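Chinitase A (Streptomyces coelicolor, PDB 3EBV) is a putative family 18 chitinase, represented here by its TIM-barrel catalytic domain, and probably cleaves chitin chains internally. Local coordinates at residues A[16-21]-A[273-278]; A[22-27]-A[67-71]. Where two conformers were deposited one is given. Residues are numbered along the deposited sequence.

Contact 1: A[16-21]-A[273-278]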
loop_
_atom_site.group_PDB
_atom_site.type_symbol
_atom_site.label_atom_id
_atom_site.label_comp_id
_atom_site.label_asym_id
_atom_site.label_seq_id
_atom_site.Cartn_x
_atom_site.Cartn_y
_atom_site.Cartn_z
ATOM N N ASN A 16 -3.468 5.346 17.810
ATOM C CA ASN A 16 -2.864 4.141 18.365
ATOM C C ASN A 16 -1.618 4.451 19.197
ATOM O O ASN A 16 -0.794 3.573 19.437
ATOM C CB ASN A 16 -2.466 3.141 17.254
ATOM C CG ASN A 16 -1.448 3.752 16.275
ATOM O OD1 ASN A 16 -0.992 4.878 16.491
ATOM N ND2 ASN A 16 -1.117 3.021 15.192
ATOM N N GLY A 17 -1.504 5.693 19.642
ATOM C CA GLY A 17 -0.328 6.094 20.384
ATOM C C GLY A 17 0.714 6.800 19.522
ATOM O O GLY A 17 1.606 7.464 20.056
ATOM N N ALA A 18 0.616 6.639 18.190
ATOM C CA ALA A 18 1.498 7.406 17.293
ATOM C C ALA A 18 1.118 8.884 17.280
ATOM O O ALA A 18 0.062 9.296 17.790
ATOM C CB ALA A 18 1.420 6.821 15.854
ATOM N N THR A 19 1.942 9.705 16.655
ATOM C CA THR A 19 1.647 11.128 16.515
ATOM C C THR A 19 0.384 11.368 15.702
ATOM O O THR A 19 0.286 10.904 14.565
ATOM C CB THR A 19 2.840 11.860 15.837
ATOM O OG1 THR A 19 3.986 11.778 16.691
ATOM C CG2 THR A 19 2.545 13.339 15.581
ATOM N N VAL A 20 -0.590 12.062 16.281
ATOM C CA VAL A 20 -1.809 12.365 15.560
ATOM C C VAL A 20 -1.541 13.417 14.511
ATOM O O VAL A 20 -0.833 14.410 14.758
ATOM C CB VAL A 20 -2.934 12.841 16.550
ATOM C CG1 VAL A 20 -4.129 13.406 15.791
ATOM C CG2 VAL A 20 -3.373 11.669 17.398
ATOM N N GLN A 21 -2.107 13.194 13.317
ATOM C CA GLN A 21 -1.893 14.081 12.191
ATOM C C GLN A 21 -3.188 14.404 11.472
ATOM O O GLN A 21 -4.043 13.524 11.326
ATOM C CB GLN A 21 -0.953 13.445 11.128
ATOM C CG GLN A 21 0.464 13.151 11.614
ATOM C CD GLN A 21 1.326 12.591 10.508
ATOM O OE1 GLN A 21 0.947 11.598 9.872
ATOM N NE2 GLN A 21 2.506 13.185 10.289
ATOM N N THR A 273 2.429 7.090 8.281
ATOM C CA THR A 273 2.907 8.486 8.369
ATOM C C THR A 273 2.981 8.911 9.855
ATOM O O THR A 273 3.888 9.656 10.245
ATOM C CB THR A 273 2.031 9.452 7.540
ATOM O OG1 THR A 273 0.716 9.514 8.091
ATOM C CG2 THR A 273 1.894 8.944 6.086
ATOM N N ASN A 274 2.067 8.392 10.656
ATOM C CA ASN A 274 2.009 8.789 12.098
ATOM C C ASN A 274 3.211 8.268 12.837
ATOM O O ASN A 274 3.850 9.008 13.628
ATOM C CB ASN A 274 0.703 8.263 12.707
ATOM C CG ASN A 274 -0.506 8.696 11.910
ATOM O OD1 ASN A 274 -0.867 8.079 10.880
ATOM N ND2 ASN A 274 -1.171 9.767 12.372
ATOM N N TRP A 275 3.560 6.992 12.608
ATOM C CA TRP A 275 4.754 6.464 13.247
ATOM C C TRP A 275 6.014 7.133 12.673
ATOM O O TRP A 275 6.975 7.379 13.417
ATOM C CB TRP A 275 4.836 4.948 13.099
ATOM C CG TRP A 275 3.854 4.187 13.921
ATOM C CD1 TRP A 275 2.918 3.312 13.468
ATOM C CD2 TRP A 275 3.715 4.220 15.347
ATOM N NE1 TRP A 275 2.204 2.768 14.517
ATOM C CE2 TRP A 275 2.665 3.326 15.686
ATOM C CE3 TRP A 275 4.402 4.896 16.379
ATOM C CZ2 TRP A 275 2.244 3.103 17.027
ATOM C CZ3 TRP A 275 3.964 4.694 17.720
ATOM C CH2 TRP A 275 2.911 3.787 18.021
ATOM N N ASP A 276 6.002 7.483 11.383
ATOM C CA ASP A 276 7.155 8.213 10.799
ATOM C C ASP A 276 7.377 9.541 11.577
ATOM O O ASP A 276 8.507 9.870 11.952
ATOM C CB ASP A 276 6.843 8.433 9.297
ATOM C CG ASP A 276 7.949 9.132 8.474
ATOM O OD1 ASP A 276 9.160 8.892 8.706
ATOM O OD2 ASP A 276 7.502 9.893 7.563
ATOM N N ALA A 277 6.276 10.233 11.859
ATOM C CA ALA A 277 6.324 11.543 12.575
ATOM C C ALA A 277 6.835 11.351 14.001
ATOM O O ALA A 277 7.662 12.164 14.475
ATOM C CB ALA A 277 4.956 12.174 12.591
ATOM N N THR A 278 6.356 10.303 14.690
ATOM C CA THR A 278 6.885 9.997 16.023
ATOM C C THR A 278 8.397 9.836 15.984
ATOM O O THR A 278 9.134 10.238 16.922
ATOM C CB THR A 278 6.171 8.768 16.607
ATOM O OG1 THR A 278 4.825 9.171 16.928
ATOM C CG2 THR A 278 6.913 8.227 17.858
HETATM O O HOH W 1 4.058 8.482 19.425
HETATM O O HOH W 2 -3.874 10.765 11.995
#
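Thr273 opens the short helix that follows barrel strand 267-271. Its OG1 donates a hydrogen bond to Gln21 OE1 (2.8 Å). Asn274 comes next and reaches across to the loop backbone: its ND2 donates to Thr19 O at 2.9 Å. The same ND2 also donates a hydrogen bond to water 2, which in turn donates to Gln21 O. Asn274 OD1 is held by the backbone N of Gln12, so this one amide ties the helix to both strand 6-12 and the loop after it. Trp275 has a CA-to-CB bond that points away, yet its indole swings back along the loop. Ala18 CB sits over the face of the six-membered ring, 3.5 Å from the centroid, in a CH-pi contact. The loop is bent there by an Asx turn, Asn16 OD1 accepting from Ala18 N at 2.9 Å. Gly17 takes a positive phi, where a CB would jam against the preceding carbonyl. Ala277 offers a methyl, with its CB 3.9 Å from Thr19 CB. Thr278 OG1 lies 2.7 Å from Thr19 OG1, a hydrogen bond between hydroxyls, and water 1 links it to Gly17 O. The contact thus joins the loop after the first barrel strand to the helix after the last. Neutral amides and hydroxyls bind loop side chains and, through Asn274 and two waters, loop carbonyls; the indole face and Ala277 methyl add apolar contact.

Contact 2: A[22-27]-A[67-71]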
loop_
_atom_site.group_PDB
_atom_site.type_symbol
_atom_site.label_atom_id
_atom_site.label_comp_id
_atom_site.label_asym_id
_atom_site.label_seq_id
_atom_site.Cartn_x
_atom_site.Cartn_y
_atom_site.Cartn_z
ATOM N N LYS A 22 -3.297 15.644 10.997
ATOM C CA LYS A 22 -4.261 15.960 9.934
ATOM C C LYS A 22 -3.646 15.503 8.615
ATOM O O LYS A 22 -2.427 15.287 8.529
ATOM C CB LYS A 22 -4.559 17.464 9.883
ATOM C CG LYS A 22 -5.203 17.951 11.182
ATOM C CD LYS A 22 -5.402 19.455 11.176
ATOM C CE LYS A 22 -6.120 19.891 12.442
ATOM N NZ LYS A 22 -6.192 21.379 12.621
ATOM N N ILE A 23 -4.464 15.376 7.577
ATOM C CA ILE A 23 -3.897 15.109 6.253
ATOM C C ILE A 23 -2.866 16.184 5.884
ATOM O O ILE A 23 -1.862 15.892 5.251
ATOM C CB ILE A 23 -5.034 15.007 5.182
ATOM C CG1 ILE A 23 -5.832 13.698 5.381
ATOM C CG2 ILE A 23 -4.496 15.204 3.745
ATOM C CD1 ILE A 23 -5.069 12.393 4.914
ATOM N N SER A 24 -3.114 17.444 6.250
ATOM C CA SER A 24 -2.204 18.549 5.907
ATOM C C SER A 24 -0.846 18.428 6.610
ATOM O O SER A 24 0.117 19.080 6.186
ATOM C CB SER A 24 -2.833 19.885 6.311
ATOM O OG SER A 24 -3.153 19.865 7.699
ATOM N N ASP A 25 -0.753 17.596 7.656
ATOM C CA ASP A 25 0.529 17.395 8.330
ATOM C C ASP A 25 1.431 16.361 7.647
ATOM O O ASP A 25 2.605 16.227 7.982
ATOM C CB ASP A 25 0.335 16.911 9.768
ATOM C CG ASP A 25 -0.334 17.945 10.659
ATOM O OD1 ASP A 25 0.066 19.133 10.571
ATOM O OD2 ASP A 25 -1.202 17.515 11.448
ATOM N N VAL A 26 0.854 15.565 6.743
ATOM C CA VAL A 26 1.633 14.498 6.104
ATOM C C VAL A 26 2.795 15.088 5.295
ATOM O O VAL A 26 2.591 15.990 4.486
ATOM C CB VAL A 26 0.733 13.629 5.197
ATOM C CG1 VAL A 26 1.593 12.641 4.357
ATOM C CG2 VAL A 26 -0.310 12.888 6.063
ATOM N N PRO A 27 4.027 14.593 5.534
ATOM C CA PRO A 27 5.193 15.088 4.775
ATOM C C PRO A 27 5.036 15.099 3.261
ATOM O O PRO A 27 4.366 14.220 2.692
ATOM C CB PRO A 27 6.326 14.141 5.190
ATOM C CG PRO A 27 5.943 13.720 6.641
ATOM C CD PRO A 27 4.411 13.645 6.605
ATOM N N ASP A 67 -8.235 19.459 3.121
ATOM C CA ASP A 67 -6.865 18.969 3.170
ATOM C C ASP A 67 -6.608 17.982 2.011
ATOM O O ASP A 67 -5.561 18.057 1.367
ATOM C CB ASP A 67 -6.624 18.252 4.490
ATOM C CG ASP A 67 -6.491 19.214 5.692
ATOM O OD1 ASP A 67 -6.491 20.454 5.485
ATOM O OD2 ASP A 67 -6.377 18.698 6.822
ATOM N N VAL A 68 -7.572 17.089 1.762
ATOM C CA VAL A 68 -7.475 16.187 0.601
ATOM C C VAL A 68 -7.339 16.978 -0.716
ATOM O O VAL A 68 -6.444 16.703 -1.525
ATOM C CB VAL A 68 -8.624 15.182 0.579
ATOM C CG1 VAL A 68 -8.645 14.401 -0.750
ATOM C CG2 VAL A 68 -8.537 14.212 1.781
ATOM N N ARG A 69 -8.203 17.978 -0.903
ATOM C CA ARG A 69 -8.155 18.805 -2.111
ATOM C C ARG A 69 -6.815 19.510 -2.250
ATOM O O ARG A 69 -6.252 19.581 -3.353
ATOM C CB ARG A 69 -9.291 19.847 -2.123
ATOM C CG ARG A 69 -10.664 19.251 -2.136
ATOM C CD ARG A 69 -11.758 20.326 -2.397
ATOM N NE ARG A 69 -11.494 21.601 -1.716
ATOM C CZ ARG A 69 -12.030 21.997 -0.553
ATOM N NH1 ARG A 69 -11.684 23.185 -0.059
ATOM N NH2 ARG A 69 -12.898 21.231 0.115
ATOM N N ALA A 70 -6.290 20.037 -1.137
ATOM C CA ALA A 70 -4.992 20.702 -1.178
ATOM C C ALA A 70 -3.842 19.751 -1.550
ATOM O O ALA A 70 -2.928 20.136 -2.274
ATOM C CB ALA A 70 -4.694 21.442 0.165
ATOM N N LYS A 71 -3.887 18.516 -1.024
ATOM C CA LYS A 71 -2.871 17.517 -1.411
ATOM C C LYS A 71 -2.948 17.256 -2.908
ATOM O O LYS A 71 -1.922 17.143 -3.590
ATOM C CB LYS A 71 -3.110 16.202 -0.648
ATOM C CG LYS A 71 -2.547 16.197 0.801
ATOM C CD LYS A 71 -1.024 16.367 0.837
ATOM C CE LYS A 71 -0.474 16.436 2.257
ATOM N NZ LYS A 71 0.999 16.444 2.229
HETATM O O HOH W 3 -5.392 21.400 7.886
HETATM O O HOH W 4 0.716 19.454 3.521
HETATM O O HOH W 5 2.300 14.361 0.855
#
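This is a loop-on-helix packing contact on the outside of the TIM barrel. The loop between parallel strands 6-12 and 32-40, with a 3-10 turn at 23-25, lies against helix 61-73. The turn is braced from within: Lys22 N donates to Asp25 OD2 at 2.8 Å. Ile23 meets the helix with its CB 3.7 Å from Asp67 CB and its CG2 3.7 Å from Lys71 CG, while the end of its side chain leads away. It also packs on Trp11 and Ile33, so the turn is seated on the barrel strands as well. Asp67 faces the turn, but its OD2 is hydrogen-bonded to Tyr59 OH, a hydroxyl that also meets Ile23 N. Water 3 donates to Asp67 OD1 (2.8 Å) and is hydrogen-bonded to Ser24 OG (2.7 Å). One helical turn on, Lys71 runs its chain past Ile23, with CE 3.3 Å from Ile23 O. Its NZ donates to Val26 O at 2.8 Å, the one direct hydrogen bond between the segments. Water 5 joins the same NZ to Pro27 O, with 2.8 Å at each step. Water 4 adds a weak link from NZ to Ser24 O. The lysine therefore works through both its parts: the start of the chain packs on Ile23 through CG, and the ammonium gathers loop carbonyls directly and through water.

From the N terminus, the chain runs through strand 6-12 into a long loop that holds the first segments of both contacts, one directly after the other. Contact 2 closes first, when helix 61-73 returns to residues 22-27. Contact 1 closes far later, after strand 267-271, when helix 273-278 meets residues 16-21. Contact 2 is therefore nested inside the loop closed by contact 1. Their centres are about 14 Å apart, and they touch: Val26 and Pro27 pack near Thr273, Gln21 and Asp276. Contact 1 lies by the seam where strands 6-12 and 267-271 pair to complete the ring; contact 2 lies over strands 6-12, 32-40 and 77-84.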